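Local structure of siderophore biosynthesis lipase/esterase, putative (6GUP) at residues L16-T20 against Q95-Y99; K35-F41 against E66-L72; A171-V175 against L221-A225; T210-L216 against P228-F234. The protein hydrolyses the ester bonds of the fungal siderophore fusarinine C, releasing fusarinine and iron, while leaving triacetylfusarinine C intact. All coordinates share one frame; numbering follows the deposited sequence.

How the contacts relate
Contacts 1 and 2 belong to the alpha/beta-hydrolase core, contacts 3 and 4 to the helical region between strands 159-163 and 278-283. The first two touch: Cys96 CB lies 3.6 Å from Leu72 CD1, where helix 86-108 packs on the strands of contact 2, and along the chain contact 2 is nested inside contact 1. Contacts 3 and 4 interlock in sequence and meet where Tyr223 lies against Leu229 and Arg233. The pairs stand apart, with centres of contacts 2 and 3 about 32 Å from each other. Phe41 and Pro224 each approach a probable Ser123-His327-Asp286 catalytic triad without touching it. Contacts 1 and 4 both reach the second subunit.

Contact 1: residues L16-T20 against Q95-Y99; sequences LHHYT and QCLKY
Tyr19 lies against helix 86-108 at Cys96, and this is the tightly packed part of the contact. Cys96 CB sits over the centre of the phenol ring, 3.7 Å from its centroid and only 6° off the normal, a CH-pi contact. On the same residue SG, anti to the backbone N (chi1 -169°), reaches over that ring face towards CD2, adding a sulfur-aromatic contact at 4.1 Å from the centroid. Tyr19 CD1 comes within 3.4 Å of Cys96 N, while its CB meets Tyr99 CB. The Tyr19 hydroxyl itself is bonded to the carbonyl of Thr73. In the alpha/beta-hydrolase fold this sets strand 12-18, outermost in the sheet of its own chain, and the residues that follow it against helix 86-108; at Leu16 the strand pairs antiparallel with the second subunit, carrying the sheet across the dimer interface. Next to the Tyr19 packing the contact turns polar. Tyr99 OH meets the edge of the His17 ring at ND1 (2.8 Å), a hydrogen bond in which either atom could donate; the two rings are inclined at 63°. His17 NE2 is held in turn by Glu27. A water bridges Tyr99 OH to His18 N, which donates to it at 2.8 Å. The looser, more open side is at Thr20, whose CG2 only brushes the amide of the partly exposed Gln95, 3.9 Å from OE1.

Contact 2: residues K35-F41 against E66-L72; sequences KPHSLLF and EWSLFTL
Strands 37-42 and 67-72 are the two parallel arms of a beta-alpha-beta unit, joined through helix 55-61, within the central sheet of the alpha/beta-hydrolase fold. Their short segments run at 27° to each other. Five backbone hydrogen bonds tie them, from His37 N to Glu66 O through to Phe41 N to Phe70 O (2.7 Å); the bond from Leu39 N to Ser68 O is almost straight, at 176°. At one end His37 CB rests over the six-membered ring of Trp67, 3.4 Å from its centroid, in a CH-pi contact, and Trp67 continues onto helix 335-353. Leu39 and Leu69 lie side by side on this face, CD2 to CD1 3.9 Å. On the reverse face Leu40 CD1 meets Phe70 CB at 3.7 Å, crossing at about a right angle. Here Ser38 OG and Ser68 OG both bond Lys104 NZ, which also bonds Lys35 O, and Glu27 bonds Ser68 OG: a polar patch beside Leu40 and Phe70 that probably eases the lysine's charge.

Contact 3: residues A171-V175 against L221-A225; sequences AIQWV and LVYPA
Helix 168-178 packs against residues 221-225, which follow on from helix 216-222, with no hydrogen bond between the two segments, the closest pair of CA atoms being Ile172 and Val222 at 6.4 Å. Ile172 CG2 meets Val222 CG2 at 3.6 Å as the two branched side chains pass at a slant. Both methyls are anti to their own backbone N, which brings them together, and Phe192 of helix 185-205 touches both residues. Ile172 CD1 reaches on to Tyr223 CD1 at 4.2 Å. The contact lies in the helical region inserted between strands 159-163 and 278-283 of the alpha/beta-hydrolase fold, where the cap or lid usually lies in this superfamily. One turn further along, Val175 divides its two methyls: CG1 faces Val222 O at 3.8 Å, and CG2 packs on Pro224 CG at 3.9 Å, the two side chains sliding past each other in opposite directions. Val222 O, lined on this side by Val175 CG1 and Ile172 CG1, is buried with no hydrogen-bonding partner in the model.

Contact 4: residues T210-L216 against P228-F234; sequences TDVLLPL and PLSARRF
The guanidinium of Arg232 has the carbonyl oxygen of Thr210 over one face and the carboxylate of Asp211 at its edge. This salt bridge ties the short strand 211-213 to the first turn of helix 231-238, N-capped by Ser230, in the helical region of the alpha/beta-hydrolase. NE and NH2 of Arg232 both grip Asp211 OD1 side-on, at 3.3 and 3.1 Å, and a weak bond runs from NH2 to OD2. OD1 lies in the guanidinium plane, but both nitrogens approach it from the same side of the carboxylate, whose plane is turned 46° from theirs. The capping Ser230 OG, set between its backbone N and carbonyl carbon (chi1 71°), accepts from Arg233 N at 3.1 Å and also bonds Trp81 O. The two segments form a single backbone bridge at Leu213 and Ser230, with Ala231 N bonded to Val212 O (2.7 Å) and Leu214 N to Leu229 O (2.8 Å). Asp211 to Leu213 also pair antiparallel with a strand of the second subunit, where Leu213 packs on Leu213 of that subunit. Leu214 makes the closest apolar side-chain contact: CD1 lies 3.6 Å from Phe234 CB and obliquely to the ring. Phe234 continues onto helix 185-205. Two waters bridge the segments: one joins Leu214 O to Leu229 N, and the other donates to Asp211 OD1 at 2.9 Å while accepting from Arg232 N, which is thereby linked to OD1.

Contact 1: residues L16-T20 against Q95-Y99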
loop_
_atom_site.group_PDB
_atom_site.type_symbol
_atom_site.label_atom_id
_atom_site.label_comp_id
_atom_site.label_asym_id
_atom_site.label_seq_id
_atom_site.Cartn_x
_atom_site.Cartn_y
_atom_site.Cartn_z
ATOM N N LEU A 16 -9.872 -6.864 -8.190
ATOM C CA LEU A 16 -9.006 -5.706 -7.963
ATOM C C LEU A 16 -9.300 -4.632 -9.009
ATOM O O LEU A 16 -9.112 -4.858 -10.208
ATOM C CB LEU A 16 -7.529 -6.108 -8.023
ATOM C CG LEU A 16 -6.511 -5.038 -7.606
ATOM C CD1 LEU A 16 -6.637 -4.703 -6.124
ATOM C CD2 LEU A 16 -5.096 -5.497 -7.925
ATOM N N HIS A 17 -9.763 -3.472 -8.541
ATOM C CA HIS A 17 -10.088 -2.334 -9.400
ATOM C C HIS A 17 -9.028 -1.248 -9.298
ATOM O O HIS A 17 -8.278 -1.198 -8.329
ATOM C CB HIS A 17 -11.423 -1.722 -8.989
ATOM C CG HIS A 17 -12.554 -2.700 -8.953
ATOM N ND1 HIS A 17 -13.418 -2.875 -10.012
ATOM C CD2 HIS A 17 -12.966 -3.550 -7.984
ATOM C CE1 HIS A 17 -14.312 -3.793 -9.698
ATOM N NE2 HIS A 17 -14.061 -4.220 -8.473
ATOM N N HIS A 18 -8.992 -0.383 -10.306
ATOM C CA HIS A 18 -8.187 0.836 -10.291
ATOM C C HIS A 18 -9.135 2.031 -10.365
ATOM O O HIS A 18 -9.703 2.302 -11.425
ATOM C CB HIS A 18 -7.215 0.851 -11.479
ATOM C CG HIS A 18 -5.868 0.280 -11.169
ATOM N ND1 HIS A 18 -4.751 1.067 -10.993
ATOM C CD2 HIS A 18 -5.457 -0.999 -11.004
ATOM C CE1 HIS A 18 -3.711 0.297 -10.733
ATOM N NE2 HIS A 18 -4.111 -0.961 -10.734
ATOM N N TYR A 19 -9.320 2.727 -9.242
ATOM C CA TYR A 19 -10.147 3.945 -9.213
ATOM C C TYR A 19 -9.354 5.203 -9.613
ATOM O O TYR A 19 -9.944 6.193 -10.048
ATOM C CB TYR A 19 -10.887 4.105 -7.870
ATOM C CG TYR A 19 -10.063 4.516 -6.668
ATOM C CD1 TYR A 19 -9.868 5.863 -6.361
ATOM C CD2 TYR A 19 -9.523 3.562 -5.802
ATOM C CE1 TYR A 19 -9.131 6.249 -5.252
ATOM C CE2 TYR A 19 -8.786 3.938 -4.686
ATOM C CZ TYR A 19 -8.594 5.282 -4.415
ATOM O OH TYR A 19 -7.868 5.661 -3.311
ATOM N N THR A 20 -8.031 5.159 -9.450
ATOM C CA THR A 20 -7.108 6.050 -10.168
ATOM C C THR A 20 -6.065 5.170 -10.859
ATOM O O THR A 20 -6.107 3.943 -10.737
ATOM C CB THR A 20 -6.406 7.074 -9.239
ATOM O OG1 THR A 20 -5.388 6.427 -8.462
ATOM C CG2 THR A 20 -7.404 7.755 -8.310
ATOM N N GLN A 95 -13.054 9.960 -4.855
ATOM C CA GLN A 95 -12.719 9.374 -6.163
ATOM C C GLN A 95 -13.084 7.891 -6.243
ATOM O O GLN A 95 -13.601 7.435 -7.265
ATOM C CB GLN A 95 -11.232 9.561 -6.488
ATOM C CG GLN A 95 -10.876 10.971 -6.929
ATOM C CD GLN A 95 -9.384 11.166 -7.137
ATOM O OE1 GLN A 95 -8.574 10.837 -6.268
ATOM N NE2 GLN A 95 -9.013 11.711 -8.290
ATOM N N CYS A 96 -12.812 7.151 -5.168
ATOM C CA CYS A 96 -13.168 5.730 -5.088
ATOM C C CYS A 96 -14.682 5.515 -5.103
ATOM O O CYS A 96 -15.172 4.599 -5.766
ATOM C CB CYS A 96 -12.569 5.088 -3.836
ATOM S SG CYS A 96 -12.683 3.285 -3.822
ATOM N N LEU A 97 -15.412 6.356 -4.370
ATOM C CA LEU A 97 -16.878 6.310 -4.352
ATOM C C LEU A 97 -17.486 6.609 -5.720
ATOM O O LEU A 97 -18.447 5.950 -6.122
ATOM C CB LEU A 97 -17.443 7.289 -3.320
ATOM C CG LEU A 97 -17.184 6.971 -1.846
ATOM C CD1 LEU A 97 -17.606 8.143 -0.980
ATOM C CD2 LEU A 97 -17.921 5.720 -1.423
ATOM N N LYS A 98 -16.933 7.600 -6.420
ATOM C CA LYS A 98 -17.357 7.910 -7.791
ATOM C C LYS A 98 -17.176 6.707 -8.708
ATOM O O LYS A 98 -18.073 6.382 -9.489
ATOM C CB LYS A 98 -16.586 9.103 -8.367
ATOM C CG LYS A 98 -17.018 9.457 -9.787
ATOM C CD LYS A 98 -16.173 10.543 -10.420
ATOM C CE LYS A 98 -16.680 10.831 -11.825
ATOM N NZ LYS A 98 -16.087 12.064 -12.406
ATOM N N TYR A 99 -16.011 6.069 -8.616
ATOM C CA TYR A 99 -15.714 4.883 -9.417
ATOM C C TYR A 99 -16.686 3.736 -9.128
ATOM O O TYR A 99 -17.232 3.139 -10.056
ATOM C CB TYR A 99 -14.276 4.404 -9.191
ATOM C CG TYR A 99 -14.013 3.069 -9.842
ATOM C CD1 TYR A 99 -13.735 2.981 -11.206
ATOM C CD2 TYR A 99 -14.087 1.885 -9.106
ATOM C CE1 TYR A 99 -13.515 1.755 -11.814
ATOM C CE2 TYR A 99 -13.873 0.655 -9.706
ATOM C CZ TYR A 99 -13.585 0.593 -11.060
ATOM O OH TYR A 99 -13.368 -0.623 -11.659
HETATM O O HOH W 1 -10.797 -0.550 -12.458
#

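Contact 2: residues K35-F41 against E66-L72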
loop_
_atom_site.group_PDB
_atom_site.type_symbol
_atom_site.label_atom_id
_atom_site.label_comp_id
_atom_site.label_asym_id
_atom_site.label_seq_id
_atom_site.Cartn_x
_atom_site.Cartn_y
_atom_site.Cartn_z
ATOM N N LYS A 35 -25.500 -7.282 -6.952
ATOM C CA LYS A 35 -24.904 -6.463 -5.892
ATOM C C LYS A 35 -25.036 -4.980 -6.237
ATOM O O LYS A 35 -24.035 -4.315 -6.500
ATOM C CB LYS A 35 -23.415 -6.795 -5.729
ATOM C CG LYS A 35 -23.094 -8.232 -5.383
ATOM C CD LYS A 35 -23.537 -8.602 -3.983
ATOM C CE LYS A 35 -23.021 -9.984 -3.639
ATOM N NZ LYS A 35 -23.517 -10.501 -2.337
ATOM N N PRO A 36 -26.269 -4.445 -6.235
ATOM C CA PRO A 36 -26.449 -3.017 -6.528
ATOM C C PRO A 36 -25.864 -2.072 -5.463
ATOM O O PRO A 36 -25.563 -0.918 -5.776
ATOM C CB PRO A 36 -27.972 -2.865 -6.619
ATOM C CG PRO A 36 -28.519 -3.982 -5.802
ATOM C CD PRO A 36 -27.546 -5.115 -5.930
ATOM N N HIS A 37 -25.697 -2.566 -4.234
ATOM C CA HIS A 37 -25.242 -1.760 -3.099
ATOM C C HIS A 37 -23.776 -2.037 -2.758
ATOM O O HIS A 37 -23.246 -3.106 -3.078
ATOM C CB HIS A 37 -26.136 -2.038 -1.891
ATOM C CG HIS A 37 -27.600 -2.015 -2.211
ATOM N ND1 HIS A 37 -28.230 -0.900 -2.717
ATOM C CD2 HIS A 37 -28.554 -2.970 -2.105
ATOM C CE1 HIS A 37 -29.509 -1.166 -2.909
ATOM N NE2 HIS A 37 -29.733 -2.415 -2.544
ATOM N N SER A 38 -23.139 -1.068 -2.100
ATOM C CA SER A 38 -21.694 -1.088 -1.848
ATOM C C SER A 38 -21.342 -0.620 -0.437
ATOM O O SER A 38 -21.846 0.404 0.022
ATOM C CB SER A 38 -20.985 -0.180 -2.852
ATOM O OG SER A 38 -21.253 -0.580 -4.182
ATOM N N LEU A 39 -20.472 -1.376 0.234
ATOM C CA LEU A 39 -19.882 -0.976 1.510
ATOM C C LEU A 39 -18.385 -0.749 1.302
ATOM O O LEU A 39 -17.638 -1.706 1.085
ATOM C CB LEU A 39 -20.115 -2.058 2.573
ATOM C CG LEU A 39 -19.574 -1.799 3.985
ATOM C CD1 LEU A 39 -20.233 -0.579 4.610
ATOM C CD2 LEU A 39 -19.780 -3.018 4.870
ATOM N N LEU A 40 -17.957 0.515 1.354
ATOM C CA LEU A 40 -16.536 0.863 1.277
ATOM C C LEU A 40 -15.958 0.923 2.689
ATOM O O LEU A 40 -16.356 1.763 3.499
ATOM C CB LEU A 40 -16.321 2.198 0.558
ATOM C CG LEU A 40 -14.868 2.669 0.373
ATOM C CD1 LEU A 40 -14.011 1.636 -0.348
ATOM C CD2 LEU A 40 -14.836 3.990 -0.376
ATOM N N PHE A 41 -15.012 0.028 2.954
ATOM C CA PHE A 41 -14.385 -0.131 4.258
ATOM C C PHE A 41 -13.019 0.550 4.213
ATOM O O PHE A 41 -12.187 0.212 3.373
ATOM C CB PHE A 41 -14.244 -1.626 4.552
ATOM C CG PHE A 41 -13.621 -1.947 5.880
ATOM C CD1 PHE A 41 -12.241 -2.085 5.998
ATOM C CD2 PHE A 41 -14.413 -2.161 7.003
ATOM C CE1 PHE A 41 -11.661 -2.401 7.215
ATOM C CE2 PHE A 41 -13.838 -2.480 8.224
ATOM C CZ PHE A 41 -12.460 -2.605 8.328
ATOM N N GLU A 66 -27.423 -8.233 -0.993
ATOM C CA GLU A 66 -27.239 -7.364 -2.166
ATOM C C GLU A 66 -26.112 -6.319 -1.986
ATOM O O GLU A 66 -26.009 -5.377 -2.777
ATOM C CB GLU A 66 -28.569 -6.674 -2.517
ATOM C CG GLU A 66 -29.580 -7.596 -3.185
ATOM C CD GLU A 66 -30.750 -6.843 -3.794
ATOM O OE1 GLU A 66 -31.345 -5.997 -3.095
ATOM O OE2 GLU A 66 -31.076 -7.104 -4.971
ATOM N N TRP A 67 -25.273 -6.496 -0.961
ATOM C CA TRP A 67 -24.115 -5.633 -0.707
ATOM C C TRP A 67 -22.820 -6.364 -1.042
ATOM O O TRP A 67 -22.666 -7.538 -0.691
ATOM C CB TRP A 67 -24.071 -5.231 0.767
ATOM C CG TRP A 67 -25.240 -4.424 1.207
ATOM C CD1 TRP A 67 -26.455 -4.892 1.612
ATOM C CD2 TRP A 67 -25.308 -2.997 1.295
ATOM N NE1 TRP A 67 -27.280 -3.846 1.943
ATOM C CE2 TRP A 67 -26.602 -2.670 1.757
ATOM C CE3 TRP A 67 -24.401 -1.962 1.027
ATOM C CZ2 TRP A 67 -27.013 -1.347 1.961
ATOM C CZ3 TRP A 67 -24.813 -0.644 1.227
ATOM C CH2 TRP A 67 -26.109 -0.352 1.688
ATOM N N SER A 68 -21.901 -5.675 -1.718
ATOM C CA SER A 68 -20.529 -6.163 -1.896
ATOM C C SER A 68 -19.569 -5.262 -1.119
ATOM O O SER A 68 -19.739 -4.040 -1.085
ATOM C CB SER A 68 -20.146 -6.224 -3.378
ATOM O OG SER A 68 -19.934 -4.935 -3.922
ATOM N N LEU A 69 -18.567 -5.881 -0.500
ATOM C CA LEU A 69 -17.603 -5.185 0.349
ATOM C C LEU A 69 -16.409 -4.718 -0.480
ATOM O O LEU A 69 -15.868 -5.487 -1.272
ATOM C CB LEU A 69 -17.126 -6.126 1.462
ATOM C CG LEU A 69 -16.067 -5.632 2.454
ATOM C CD1 LEU A 69 -16.583 -4.466 3.281
ATOM C CD2 LEU A 69 -15.640 -6.775 3.359
ATOM N N PHE A 70 -16.011 -3.459 -0.286
ATOM C CA PHE A 70 -14.789 -2.901 -0.872
ATOM C C PHE A 70 -13.826 -2.466 0.225
ATOM O O PHE A 70 -14.250 -1.973 1.271
ATOM C CB PHE A 70 -15.099 -1.668 -1.720
ATOM C CG PHE A 70 -15.811 -1.964 -3.005
ATOM C CD1 PHE A 70 -17.183 -2.181 -3.016
ATOM C CD2 PHE A 70 -15.120 -1.988 -4.213
ATOM C CE1 PHE A 70 -17.851 -2.439 -4.204
ATOM C CE2 PHE A 70 -15.783 -2.241 -5.405
ATOM C CZ PHE A 70 -17.150 -2.471 -5.400
ATOM N N THR A 71 -12.534 -2.652 -0.031
ATOM C CA THR A 71 -11.459 -2.017 0.737
ATOM C C THR A 71 -10.589 -1.271 -0.267
ATOM O O THR A 71 -10.682 -1.536 -1.465
ATOM C CB THR A 71 -10.612 -3.051 1.498
ATOM O OG1 THR A 71 -10.082 -4.017 0.580
ATOM C CG2 THR A 71 -11.450 -3.762 2.548
ATOM N N LEU A 72 -9.757 -0.340 0.202
ATOM C CA LEU A 72 -8.960 0.487 -0.716
ATOM C C LEU A 72 -7.611 0.937 -0.176
ATOM O O LEU A 72 -7.361 0.910 1.031
ATOM C CB LEU A 72 -9.761 1.717 -1.176
ATOM C CG LEU A 72 -9.769 2.985 -0.309
ATOM C CD1 LEU A 72 -10.552 4.087 -1.002
ATOM C CD2 LEU A 72 -10.329 2.712 1.078
HETATM O O HOH W 2 -9.530 -0.191 3.108
#

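Contact 3: residues A171-V175 against L221-A225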
loop_
_atom_site.group_PDB
_atom_site.type_symbol
_atom_site.label_atom_id
_atom_site.label_comp_id
_atom_site.label_asym_id
_atom_site.label_seq_id
_atom_site.Cartn_x
_atom_site.Cartn_y
_atom_site.Cartn_z
ATOM N N ALA A 171 -4.846 7.155 23.818
ATOM C CA ALA A 171 -4.233 5.822 23.802
ATOM C C ALA A 171 -2.783 5.847 24.291
ATOM O O ALA A 171 -2.358 4.941 25.009
ATOM C CB ALA A 171 -4.313 5.205 22.414
ATOM N N ILE A 172 -2.038 6.883 23.906
ATOM C CA ILE A 172 -0.655 7.063 24.364
ATOM C C ILE A 172 -0.605 7.385 25.865
ATOM O O ILE A 172 0.250 6.858 26.579
ATOM C CB ILE A 172 0.094 8.130 23.524
ATOM C CG1 ILE A 172 0.289 7.611 22.091
ATOM C CG2 ILE A 172 1.453 8.457 24.135
ATOM C CD1 ILE A 172 0.736 8.654 21.089
ATOM N N GLN A 173 -1.521 8.237 26.334
ATOM C CA GLN A 173 -1.682 8.516 27.776
ATOM C C GLN A 173 -1.903 7.238 28.596
ATOM O O GLN A 173 -1.371 7.098 29.698
ATOM C CB GLN A 173 -2.853 9.479 28.016
ATOM C CG GLN A 173 -2.598 10.914 27.577
ATOM C CD GLN A 173 -3.835 11.797 27.667
ATOM O OE1 GLN A 173 -4.857 11.409 28.236
ATOM N NE2 GLN A 173 -3.743 12.995 27.103
ATOM N N TRP A 174 -2.690 6.320 28.038
ATOM C CA TRP A 174 -2.984 5.026 28.659
ATOM C C TRP A 174 -1.787 4.069 28.609
ATOM O O TRP A 174 -1.572 3.299 29.548
ATOM C CB TRP A 174 -4.201 4.410 27.964
ATOM C CG TRP A 174 -4.779 3.170 28.580
ATOM C CD1 TRP A 174 -5.094 2.025 27.922
ATOM C CD2 TRP A 174 -5.139 2.955 29.954
ATOM N NE1 TRP A 174 -5.625 1.102 28.789
ATOM C CE2 TRP A 174 -5.667 1.646 30.045
ATOM C CE3 TRP A 174 -5.078 3.741 31.114
ATOM C CZ2 TRP A 174 -6.121 1.100 31.253
ATOM C CZ3 TRP A 174 -5.526 3.196 32.319
ATOM C CH2 TRP A 174 -6.043 1.887 32.375
ATOM N N VAL A 175 -1.025 4.119 27.515
ATOM C CA VAL A 175 0.247 3.386 27.399
ATOM C C VAL A 175 1.277 3.890 28.422
ATOM O O VAL A 175 1.976 3.086 29.039
ATOM C CB VAL A 175 0.817 3.453 25.955
ATOM C CG1 VAL A 175 2.286 3.035 25.888
ATOM C CG2 VAL A 175 -0.009 2.572 25.028
ATOM N N LEU A 221 7.306 1.291 20.805
ATOM C CA LEU A 221 7.157 1.058 22.246
ATOM C C LEU A 221 6.013 1.865 22.848
ATOM O O LEU A 221 5.384 1.419 23.811
ATOM C CB LEU A 221 8.445 1.405 22.997
ATOM C CG LEU A 221 9.718 0.653 22.605
ATOM C CD1 LEU A 221 10.827 0.975 23.593
ATOM C CD2 LEU A 221 9.491 -0.849 22.518
ATOM N N VAL A 222 5.768 3.051 22.296
ATOM C CA VAL A 222 4.711 3.941 22.782
ATOM C C VAL A 222 3.476 4.006 21.881
ATOM O O VAL A 222 2.413 4.417 22.348
ATOM C CB VAL A 222 5.253 5.371 23.062
ATOM C CG1 VAL A 222 5.657 6.107 21.783
ATOM C CG2 VAL A 222 4.237 6.184 23.857
ATOM N N TYR A 223 3.601 3.604 20.612
ATOM C CA TYR A 223 2.503 3.742 19.660
ATOM C C TYR A 223 1.852 2.390 19.309
ATOM O O TYR A 223 2.448 1.588 18.587
ATOM C CB TYR A 223 2.974 4.488 18.406
ATOM C CG TYR A 223 1.857 5.070 17.555
ATOM C CD1 TYR A 223 0.701 5.625 18.132
ATOM C CD2 TYR A 223 1.964 5.098 16.168
ATOM C CE1 TYR A 223 -0.309 6.160 17.350
ATOM C CE2 TYR A 223 0.956 5.641 15.385
ATOM C CZ TYR A 223 -0.177 6.164 15.976
ATOM O OH TYR A 223 -1.172 6.698 15.193
ATOM N N PRO A 224 0.629 2.133 19.839
ATOM C CA PRO A 224 -0.164 0.916 19.587
ATOM C C PRO A 224 -0.388 0.572 18.117
ATOM O O PRO A 224 -0.383 -0.609 17.760
ATOM C CB PRO A 224 -1.513 1.240 20.237
ATOM C CG PRO A 224 -1.185 2.183 21.329
ATOM C CD PRO A 224 -0.031 2.998 20.839
ATOM N N ALA A 225 -0.600 1.592 17.285
ATOM C CA ALA A 225 -0.755 1.403 15.838
ATOM C C ALA A 225 0.488 0.787 15.183
ATOM O O ALA A 225 0.364 0.072 14.187
ATOM C CB ALA A 225 -1.108 2.720 15.165
#

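Contact 4: residues T210-L216 against P228-F234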
loop_
_atom_site.group_PDB
_atom_site.type_symbol
_atom_site.label_atom_id
_atom_site.label_comp_id
_atom_site.label_asym_id
_atom_site.label_seq_id
_atom_site.Cartn_x
_atom_site.Cartn_y
_atom_site.Cartn_z
ATOM N N THR A 210 10.941 19.011 4.442
ATOM C CA THR A 210 11.519 17.749 4.910
ATOM C C THR A 210 10.697 17.151 6.044
ATOM O O THR A 210 9.926 17.851 6.708
ATOM C CB THR A 210 12.974 17.905 5.411
ATOM O OG1 THR A 210 13.012 18.765 6.556
ATOM C CG2 THR A 210 13.864 18.474 4.331
ATOM N N ASP A 211 10.881 15.849 6.254
ATOM C CA ASP A 211 10.283 15.123 7.371
ATOM C C ASP A 211 11.352 14.279 8.050
ATOM O O ASP A 211 11.955 13.414 7.413
ATOM C CB ASP A 211 9.149 14.215 6.881
ATOM C CG ASP A 211 7.818 14.930 6.807
ATOM O OD1 ASP A 211 7.313 15.367 7.864
ATOM O OD2 ASP A 211 7.269 15.055 5.694
ATOM N N VAL A 212 11.581 14.537 9.336
ATOM C CA VAL A 212 12.496 13.736 10.141
ATOM C C VAL A 212 11.713 12.539 10.674
ATOM O O VAL A 212 10.865 12.691 11.556
ATOM C CB VAL A 212 13.098 14.550 11.310
ATOM C CG1 VAL A 212 14.050 13.691 12.137
ATOM C CG2 VAL A 212 13.825 15.780 10.779
ATOM N N LEU A 213 11.994 11.357 10.129
ATOM C CA LEU A 213 11.356 10.123 10.582
ATOM C C LEU A 213 12.018 9.671 11.873
ATOM O O LEU A 213 13.239 9.493 11.918
ATOM C CB LEU A 213 11.465 9.021 9.528
ATOM C CG LEU A 213 10.933 9.324 8.124
ATOM C CD1 LEU A 213 11.073 8.078 7.265
ATOM C CD2 LEU A 213 9.488 9.807 8.137
ATOM N N LEU A 214 11.214 9.494 12.919
ATOM C CA LEU A 214 11.718 9.056 14.216
ATOM C C LEU A 214 11.959 7.545 14.176
ATOM O O LEU A 214 11.332 6.848 13.374
ATOM C CB LEU A 214 10.736 9.423 15.332
ATOM C CG LEU A 214 10.419 10.920 15.462
ATOM C CD1 LEU A 214 9.241 11.143 16.397
ATOM C CD2 LEU A 214 11.633 11.706 15.934
ATOM N N PRO A 215 12.870 7.033 15.032
ATOM C CA PRO A 215 13.213 5.607 14.977
ATOM C C PRO A 215 12.030 4.697 15.296
ATOM O O PRO A 215 11.315 4.932 16.274
ATOM C CB PRO A 215 14.311 5.454 16.043
ATOM C CG PRO A 215 14.787 6.831 16.329
ATOM C CD PRO A 215 13.607 7.722 16.106
ATOM N N LEU A 216 11.839 3.676 14.465
ATOM C CA LEU A 216 10.746 2.715 14.635
ATOM C C LEU A 216 10.921 1.919 15.935
ATOM O O LEU A 216 9.940 1.631 16.621
ATOM C CB LEU A 216 10.660 1.782 13.413
ATOM C CG LEU A 216 9.360 1.041 13.064
ATOM C CD1 LEU A 216 9.029 -0.047 14.071
ATOM C CD2 LEU A 216 8.176 1.982 12.874
ATOM N N PRO A 228 5.239 3.810 11.250
ATOM C CA PRO A 228 6.315 4.809 11.345
ATOM C C PRO A 228 5.793 6.225 11.586
ATOM O O PRO A 228 4.664 6.537 11.199
ATOM C CB PRO A 228 7.004 4.715 9.975
ATOM C CG PRO A 228 5.993 4.083 9.082
ATOM C CD PRO A 228 5.316 3.088 9.968
ATOM N N LEU A 229 6.612 7.060 12.221
ATOM C CA LEU A 229 6.201 8.410 12.601
ATOM C C LEU A 229 7.253 9.454 12.254
ATOM O O LEU A 229 8.419 9.324 12.634
ATOM C CB LEU A 229 5.900 8.471 14.103
ATOM C CG LEU A 229 4.657 7.728 14.604
ATOM C CD1 LEU A 229 4.609 7.760 16.124
ATOM C CD2 LEU A 229 3.376 8.320 14.031
ATOM N N SER A 230 6.823 10.489 11.533
ATOM C CA SER A 230 7.619 11.697 11.357
ATOM C C SER A 230 7.571 12.502 12.651
ATOM O O SER A 230 6.692 12.293 13.495
ATOM C CB SER A 230 7.099 12.541 10.187
ATOM O OG SER A 230 5.854 13.150 10.494
ATOM N N ALA A 231 8.523 13.416 12.798
ATOM C CA ALA A 231 8.577 14.308 13.958
ATOM C C ALA A 231 7.327 15.179 14.062
ATOM O O ALA A 231 6.768 15.339 15.148
ATOM C CB ALA A 231 9.818 15.182 13.892
ATOM N N ARG A 232 6.898 15.733 12.928
ATOM C CA ARG A 232 5.696 16.572 12.884
ATOM C C ARG A 232 4.428 15.805 13.232
ATOM O O ARG A 232 3.562 16.333 13.935
ATOM C CB ARG A 232 5.532 17.237 11.516
ATOM C CG ARG A 232 6.491 18.391 11.302
ATOM C CD ARG A 232 6.175 19.150 10.028
ATOM N NE ARG A 232 6.439 18.367 8.823
ATOM C CZ ARG A 232 6.334 18.834 7.577
ATOM N NH1 ARG A 232 5.974 20.096 7.343
ATOM N NH2 ARG A 232 6.596 18.036 6.550
ATOM N N ARG A 233 4.320 14.571 12.744
ATOM C CA ARG A 233 3.164 13.741 13.060
ATOM C C ARG A 233 3.138 13.327 14.524
ATOM O O ARG A 233 2.082 13.350 15.152
ATOM C CB ARG A 233 3.096 12.499 12.180
ATOM C CG ARG A 233 1.713 11.899 12.237
ATOM C CD ARG A 233 1.529 10.564 11.542
ATOM N NE ARG A 233 0.437 9.831 12.189
ATOM C CZ ARG A 233 -0.839 10.232 12.245
ATOM N NH1 ARG A 233 -1.247 11.371 11.680
ATOM N NH2 ARG A 233 -1.733 9.478 12.881
ATOM N N PHE A 234 4.294 12.941 15.055
ATOM C CA PHE A 234 4.405 12.571 16.462
ATOM C C PHE A 234 4.035 13.732 17.398
ATOM O O PHE A 234 3.368 13.514 18.412
ATOM C CB PHE A 234 5.814 12.055 16.770
ATOM C CG PHE A 234 6.058 11.802 18.227
ATOM C CD1 PHE A 234 5.867 10.539 18.776
ATOM C CD2 PHE A 234 6.466 12.837 19.056
ATOM C CE1 PHE A 234 6.086 10.314 20.128
ATOM C CE2 PHE A 234 6.681 12.620 20.401
ATOM C CZ PHE A 234 6.498 11.358 20.941
HETATM O O HOH W 3 8.657 15.798 10.428
HETATM O O HOH W 4 8.832 5.634 13.639
#